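Local coordinates for DNA repair protein XRCC1 (Mus musculus, PDB 3PC6), which serves as a scaffold that assembles repair complexes at DNA single-strand breaks and binds poly-ADP-ribose chains, at residues P5-G10 against T32-E37. Sequence-based numbering, arbitrary orientation.
Sequences PDFFEG and TAFNGE
Phe8 N donates a hydrogen bond of 2.9 Å to Phe34 O, bent to 137° at the hydrogen, and so joins the type I turn Asp6-Glu9 to the residue just past the helix end. Asn35, with positive phi, is the C-prime residue of the Schellman motif that closes this helix. CA-H...O contacts continue the backbone pairing on both sides of the bond, from Phe34 CA to Pro5 O (3.4 Å) and from Gly36 CA to Phe8 O (3.3 Å). Farther along, one water accepts from Gly10 N and donates to Asn35 O.

Phe7 CZ lies over one face of the Phe34 ring, 3.3 Å from Phe34 CD2, with the two planes inclined at 34°; Pro5 O lies in plane at the edge of the Phe34 ring. With its CG between the backbone N and the carbonyl carbon (chi1 53°), the Phe7 side chain runs alongside that of Phe34, and one face of its ring receives Phe34 CB. Phe8 CD2 meets Phe34 CB at 3.7 Å. An alanine in place of Phe34 would probably leave the Phe7 edge at CE1 and CZ without the ring it packs on and open a gap beside Pro5.

Asp6 and Asn35 instead turn to the second subunit, forming a salt bridge to its Arg29 and a hydrogen bond to its Arg25, respectively. Within this second BRCT domain, the contact ties the lead-in to strand 12-16 to the end of helix 23-33, with helix 75-83 packing against all three phenylalanines.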
loop_
_atom_site.group_PDB
_atom_site.type_symbol
_atom_site.label_atom_id
_atom_site.label_comp_id
_atom_site.label_asym_id
_atom_site.label_seq_id
_atom_site.Cartn_x
_atom_site.Cartn_y
_atom_site.Cartn_z
ATOM N N PRO B 5 -2.635 13.703 2.097
ATOM C CA PRO B 5 -2.163 14.453 0.930
ATOM C C PRO B 5 -2.264 13.611 -0.336
ATOM O O PRO B 5 -2.242 12.383 -0.254
ATOM C CB PRO B 5 -0.697 14.736 1.268
ATOM C CG PRO B 5 -0.637 14.702 2.749
ATOM C CD PRO B 5 -1.627 13.650 3.168
ATOM N N ASP B 6 -2.367 14.266 -1.489
ATOM C CA ASP B 6 -2.538 13.580 -2.769
ATOM C C ASP B 6 -1.400 13.860 -3.751
ATOM O O ASP B 6 -1.568 13.671 -4.952
ATOM C CB ASP B 6 -3.853 14.007 -3.438
ATOM C CG ASP B 6 -5.085 13.556 -2.670
ATOM O OD1 ASP B 6 -4.973 12.646 -1.820
ATOM O OD2 ASP B 6 -6.174 14.112 -2.933
ATOM N N PHE B 7 -0.253 14.316 -3.258
ATOM C CA PHE B 7 0.797 14.786 -4.171
ATOM C C PHE B 7 1.438 13.721 -5.078
ATOM O O PHE B 7 2.209 14.059 -5.985
ATOM C CB PHE B 7 1.856 15.620 -3.437
ATOM C CG PHE B 7 2.460 14.944 -2.241
ATOM C CD1 PHE B 7 3.430 13.961 -2.397
ATOM C CD2 PHE B 7 2.083 15.313 -0.959
ATOM C CE1 PHE B 7 3.999 13.345 -1.289
ATOM C CE2 PHE B 7 2.643 14.701 0.153
ATOM C CZ PHE B 7 3.602 13.715 -0.011
ATOM N N PHE B 8 1.120 12.446 -4.853
ATOM C CA PHE B 8 1.554 11.393 -5.781
ATOM C C PHE B 8 0.443 10.960 -6.728
ATOM O O PHE B 8 0.603 10.008 -7.490
ATOM C CB PHE B 8 2.083 10.164 -5.033
ATOM C CG PHE B 8 3.465 10.338 -4.470
ATOM C CD1 PHE B 8 4.321 11.296 -4.979
ATOM C CD2 PHE B 8 3.916 9.526 -3.437
ATOM C CE1 PHE B 8 5.594 11.451 -4.466
ATOM C CE2 PHE B 8 5.195 9.676 -2.919
ATOM C CZ PHE B 8 6.035 10.642 -3.437
ATOM N N GLU B 9 -0.689 11.654 -6.688
ATOM C CA GLU B 9 -1.812 11.292 -7.545
ATOM C C GLU B 9 -1.398 11.215 -9.014
ATOM O O GLU B 9 -0.702 12.098 -9.520
ATOM C CB GLU B 9 -2.947 12.301 -7.375
ATOM C CG GLU B 9 -4.255 11.881 -8.021
ATOM C CD GLU B 9 -5.391 12.833 -7.687
ATOM O OE1 GLU B 9 -5.131 14.053 -7.588
ATOM O OE2 GLU B 9 -6.537 12.362 -7.521
ATOM N N GLY B 10 -1.823 10.155 -9.699
ATOM C CA GLY B 10 -1.535 9.998 -11.116
ATOM C C GLY B 10 -0.130 9.511 -11.454
ATOM O O GLY B 10 0.200 9.326 -12.620
ATOM N N THR B 32 1.650 4.684 -1.493
ATOM C CA THR B 32 0.210 4.422 -1.417
ATOM C C THR B 32 -0.532 5.532 -0.669
ATOM O O THR B 32 -1.577 5.994 -1.123
ATOM C CB THR B 32 -0.086 3.071 -0.731
ATOM O OG1 THR B 32 0.624 2.023 -1.400
ATOM C CG2 THR B 32 -1.592 2.756 -0.767
ATOM N N ALA B 33 0.009 5.955 0.472
ATOM C CA ALA B 33 -0.668 6.951 1.307
ATOM C C ALA B 33 -0.913 8.255 0.557
ATOM O O ALA B 33 -1.919 8.920 0.783
ATOM C CB ALA B 33 0.107 7.211 2.584
ATOM N N PHE B 34 -0.002 8.615 -0.345
ATOM C CA PHE B 34 -0.112 9.899 -1.045
ATOM C C PHE B 34 -0.718 9.730 -2.431
ATOM O O PHE B 34 -0.501 10.537 -3.337
ATOM C CB PHE B 34 1.238 10.605 -1.073
ATOM C CG PHE B 34 1.844 10.768 0.291
ATOM C CD1 PHE B 34 1.067 11.197 1.352
ATOM C CD2 PHE B 34 3.173 10.468 0.523
ATOM C CE1 PHE B 34 1.608 11.338 2.617
ATOM C CE2 PHE B 34 3.717 10.608 1.786
ATOM C CZ PHE B 34 2.932 11.043 2.834
ATOM N N ASN B 35 -1.487 8.655 -2.570
ATOM C CA ASN B 35 -2.294 8.389 -3.756
ATOM C C ASN B 35 -1.524 7.981 -5.004
ATOM O O ASN B 35 -2.065 8.031 -6.106
ATOM C CB ASN B 35 -3.226 9.568 -4.071
ATOM C CG ASN B 35 -4.608 9.111 -4.515
ATOM O OD1 ASN B 35 -4.890 7.914 -4.552
ATOM N ND2 ASN B 35 -5.475 10.064 -4.849
ATOM N N GLY B 36 -0.269 7.570 -4.835
ATOM C CA GLY B 36 0.506 7.057 -5.951
ATOM C C GLY B 36 0.035 5.668 -6.350
ATOM O O GLY B 36 -0.656 5.000 -5.589
ATOM N N GLU B 37 0.406 5.234 -7.548
ATOM C CA GLU B 37 0.031 3.910 -8.025
ATOM C C GLU B 37 1.256 3.009 -8.151
ATOM O O GLU B 37 2.189 3.319 -8.886
ATOM C CB GLU B 37 -0.684 3.999 -9.376
ATOM C CG GLU B 37 -1.958 4.847 -9.354
HETATM O O HOH W 1 -3.345 7.786 -8.722
#